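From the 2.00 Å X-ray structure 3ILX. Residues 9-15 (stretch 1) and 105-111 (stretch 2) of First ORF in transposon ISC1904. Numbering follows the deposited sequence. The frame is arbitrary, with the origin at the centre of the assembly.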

# COMPACT_ATOMS: atom_id res chain seq x y z
N ALA A 9 -0.05 13.59 12.03
CA ALA A 9 -1.36 14.07 11.60
C ALA A 9 -1.32 14.40 10.11
O ALA A 9 -0.31 14.85 9.62
N ARG A 10 -2.44 14.20 9.43
CA ARG A 10 -2.50 14.39 7.98
C ARG A 10 -3.92 14.76 7.55
O ARG A 10 -4.89 14.17 8.02
N VAL A 11 -4.03 15.71 6.63
CA VAL A 11 -5.25 15.96 5.89
C VAL A 11 -4.92 16.01 4.39
O VAL A 11 -3.80 16.38 3.99
N SER A 12 -5.88 15.64 3.56
CA SER A 12 -5.65 15.61 2.13
C SER A 12 -5.61 17.03 1.59
O SER A 12 -4.85 17.29 0.68
N SER A 13 -6.44 17.89 2.16
CA SER A 13 -6.36 19.35 2.00
C SER A 13 -6.98 20.09 3.22
O SER A 13 -7.81 19.52 3.96
N ASN A 14 -6.58 21.33 3.46
CA ASN A 14 -7.28 22.18 4.43
C ASN A 14 -8.41 22.93 3.78
O ASN A 14 -8.20 23.92 3.05
N THR A 15 -9.62 22.46 4.06
CA THR A 15 -10.80 22.92 3.34
C THR A 15 -11.88 23.45 4.29
O THR A 15 -12.50 24.48 4.03
N GLU A 105 -15.69 12.30 3.09
CA GLU A 105 -16.18 11.76 1.84
C GLU A 105 -15.30 12.20 0.69
O GLU A 105 -14.92 11.38 -0.14
N GLU A 106 -15.01 13.49 0.64
CA GLU A 106 -14.19 14.09 -0.43
C GLU A 106 -12.84 13.38 -0.56
O GLU A 106 -12.32 13.26 -1.66
N GLU A 107 -12.28 12.95 0.57
CA GLU A 107 -10.95 12.35 0.59
C GLU A 107 -11.03 10.97 -0.08
O GLU A 107 -10.21 10.64 -0.95
N LEU A 108 -12.04 10.19 0.29
CA LEU A 108 -12.18 8.86 -0.28
C LEU A 108 -12.42 8.89 -1.79
O LEU A 108 -11.90 8.03 -2.50
N VAL A 109 -13.23 9.87 -2.24
CA VAL A 109 -13.60 10.00 -3.65
C VAL A 109 -12.37 10.40 -4.44
O VAL A 109 -12.12 9.92 -5.56
N GLU A 110 -11.60 11.31 -3.86
CA GLU A 110 -10.37 11.77 -4.45
C GLU A 110 -9.36 10.64 -4.57
O GLU A 110 -8.68 10.51 -5.60
N ASP A 111 -9.24 9.83 -3.52
CA ASP A 111 -8.31 8.68 -3.55
C ASP A 111 -8.76 7.63 -4.58
O ASP A 111 -7.94 7.11 -5.37

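This is a small, mainly polar contact, in which the end of a strand and the loop after it meet one side of a helix through a buried salt bridge, a serine and two bridging waters. The two stretches bury 250 Å² between them, both sides summed. Their backbones come nearest at Ser12 and Glu107, whose CA atoms lie 6.4 Å apart.

The centre is the pair Arg10 and Glu107. Both are buried, and both have CA-to-CB bonds that point toward the other stretch. Arg10 is t at chi1 and chi2 and p at chi3. Glu107 is t at chi1 and chi2, so its chain is extended and carries the carboxylate well out from the helix. The salt bridge is short, with Arg10 NH2 2.6 Å from Glu107 OE2. Arg10 NH1 gives a second, weak hydrogen bond to Glu107 OE2 at 3.1 Å. One carboxylate oxygen therefore takes both bonds. It sits at the edge of the guanidinium, near its plane, where the N-H groups can reach it.

Ser12 also points toward the helix, with chi1 m. Its hydroxyl lies beside the salt bridge, and Ser12 OG is 3.2 Å from Glu107 CD. Ser12 OG and Glu107 OE2 are 3.3 Å apart, but the angle is too poor for a hydrogen bond. Instead, Ser12 OG accepts a hydrogen bond from Arg10 NH1 at 3.1 Å, within its own stretch. Arg10 NH1 thus links the serine to the carboxylate.

Two waters extend this network. Water 1 lies 2.6 Å from Ser12 OG and donates to Asp111 OD1, also at 2.6 Å. It joins the loop to Asp111 across a gap too wide for direct contact, with Asp111 OD1 4.9 Å from Ser12 OG. Water 2 accepts from Ser12 N at 3.0 Å and donates to Glu107 OE1 at 2.5 Å. It ties the loop backbone to the carboxylate oxygen that Arg10 leaves free.

The remaining contacts are looser. Glu110 points toward the loop, t at chi1 and chi2, and its OE1 is 4.0 Å from Ser12 CB. Glu106 has the same rotamers and also points toward stretch 1. Glu106 OE2 is 4.0 Å from Ser13 OG, and Glu106 OE1 is 4.1 Å from Thr15 CG2. Ser13 is p and points sideways; Thr15 is t and points toward the helix. None of these pairs is a hydrogen bond. Ala9, Asn14, Glu105, Leu108 and Val109 have side chains out of reach.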

# COMPACT_ATOMS: atom_id res chain seq x y z
CB ALA A 9 -1.77 15.30 12.40
CB ARG A 10 -2.07 13.09 7.25
CG ARG A 10 -1.84 13.24 5.70
CD ARG A 10 -1.93 11.92 4.89
NE ARG A 10 -3.11 11.08 5.26
CZ ARG A 10 -4.30 11.18 4.69
NH1 ARG A 10 -4.53 12.10 3.73
NH2 ARG A 10 -5.29 10.40 5.11
CB VAL A 11 -5.97 17.29 6.34
CG1 VAL A 11 -6.40 17.23 7.83
CG2 VAL A 11 -5.09 18.51 6.09
CB SER A 12 -6.71 14.79 1.41
OG SER A 12 -6.47 13.41 1.64
CB SER A 13 -7.04 19.79 0.69
OG SER A 13 -8.37 19.30 0.61
CB ASN A 14 -6.34 23.16 5.14
CG ASN A 14 -5.93 22.69 6.54
OD1 ASN A 14 -6.61 21.87 7.18
ND2 ASN A 14 -4.82 23.22 7.02
CB THR A 15 -11.35 21.78 2.46
OG1 THR A 15 -12.11 22.34 1.38
CG2 THR A 15 -12.21 20.81 3.27
CB GLU A 105 -17.63 12.19 1.61
CG GLU A 105 -18.13 11.83 0.21
CD GLU A 105 -19.62 11.91 0.08
OE1 GLU A 105 -20.31 12.14 1.09
OE2 GLU A 105 -20.12 11.72 -1.04
CB GLU A 106 -13.97 15.59 -0.15
CG GLU A 106 -13.13 16.32 -1.20
CD GLU A 106 -12.68 17.73 -0.76
OE1 GLU A 106 -13.30 18.34 0.15
OE2 GLU A 106 -11.68 18.23 -1.33
CB GLU A 107 -10.36 12.27 2.01
CG GLU A 107 -9.03 11.45 2.03
CD GLU A 107 -8.31 11.42 3.38
OE1 GLU A 107 -8.77 12.08 4.33
OE2 GLU A 107 -7.26 10.73 3.48
CB LEU A 108 -13.33 8.13 0.34
CG LEU A 108 -13.25 7.69 1.79
CD1 LEU A 108 -14.65 7.37 2.25
CD2 LEU A 108 -12.33 6.46 1.93
CB VAL A 109 -14.75 11.04 -3.82
CG1 VAL A 109 -14.97 11.44 -5.25
CG2 VAL A 109 -16.08 10.50 -3.19
CB GLU A 110 -9.80 12.88 -3.60
CG GLU A 110 -8.51 13.44 -4.10
CD GLU A 110 -7.84 14.34 -3.07
OE1 GLU A 110 -8.54 14.93 -2.20
OE2 GLU A 110 -6.60 14.43 -3.11
CB ASP A 111 -8.21 8.05 -2.15
CG ASP A 111 -7.24 8.79 -1.23
OD1 ASP A 111 -6.56 9.78 -1.67
OD2 ASP A 111 -7.13 8.36 -0.06
O HOH W 1 -6.82 12.19 -0.66
O HOH W 2 -8.07 14.40 5.12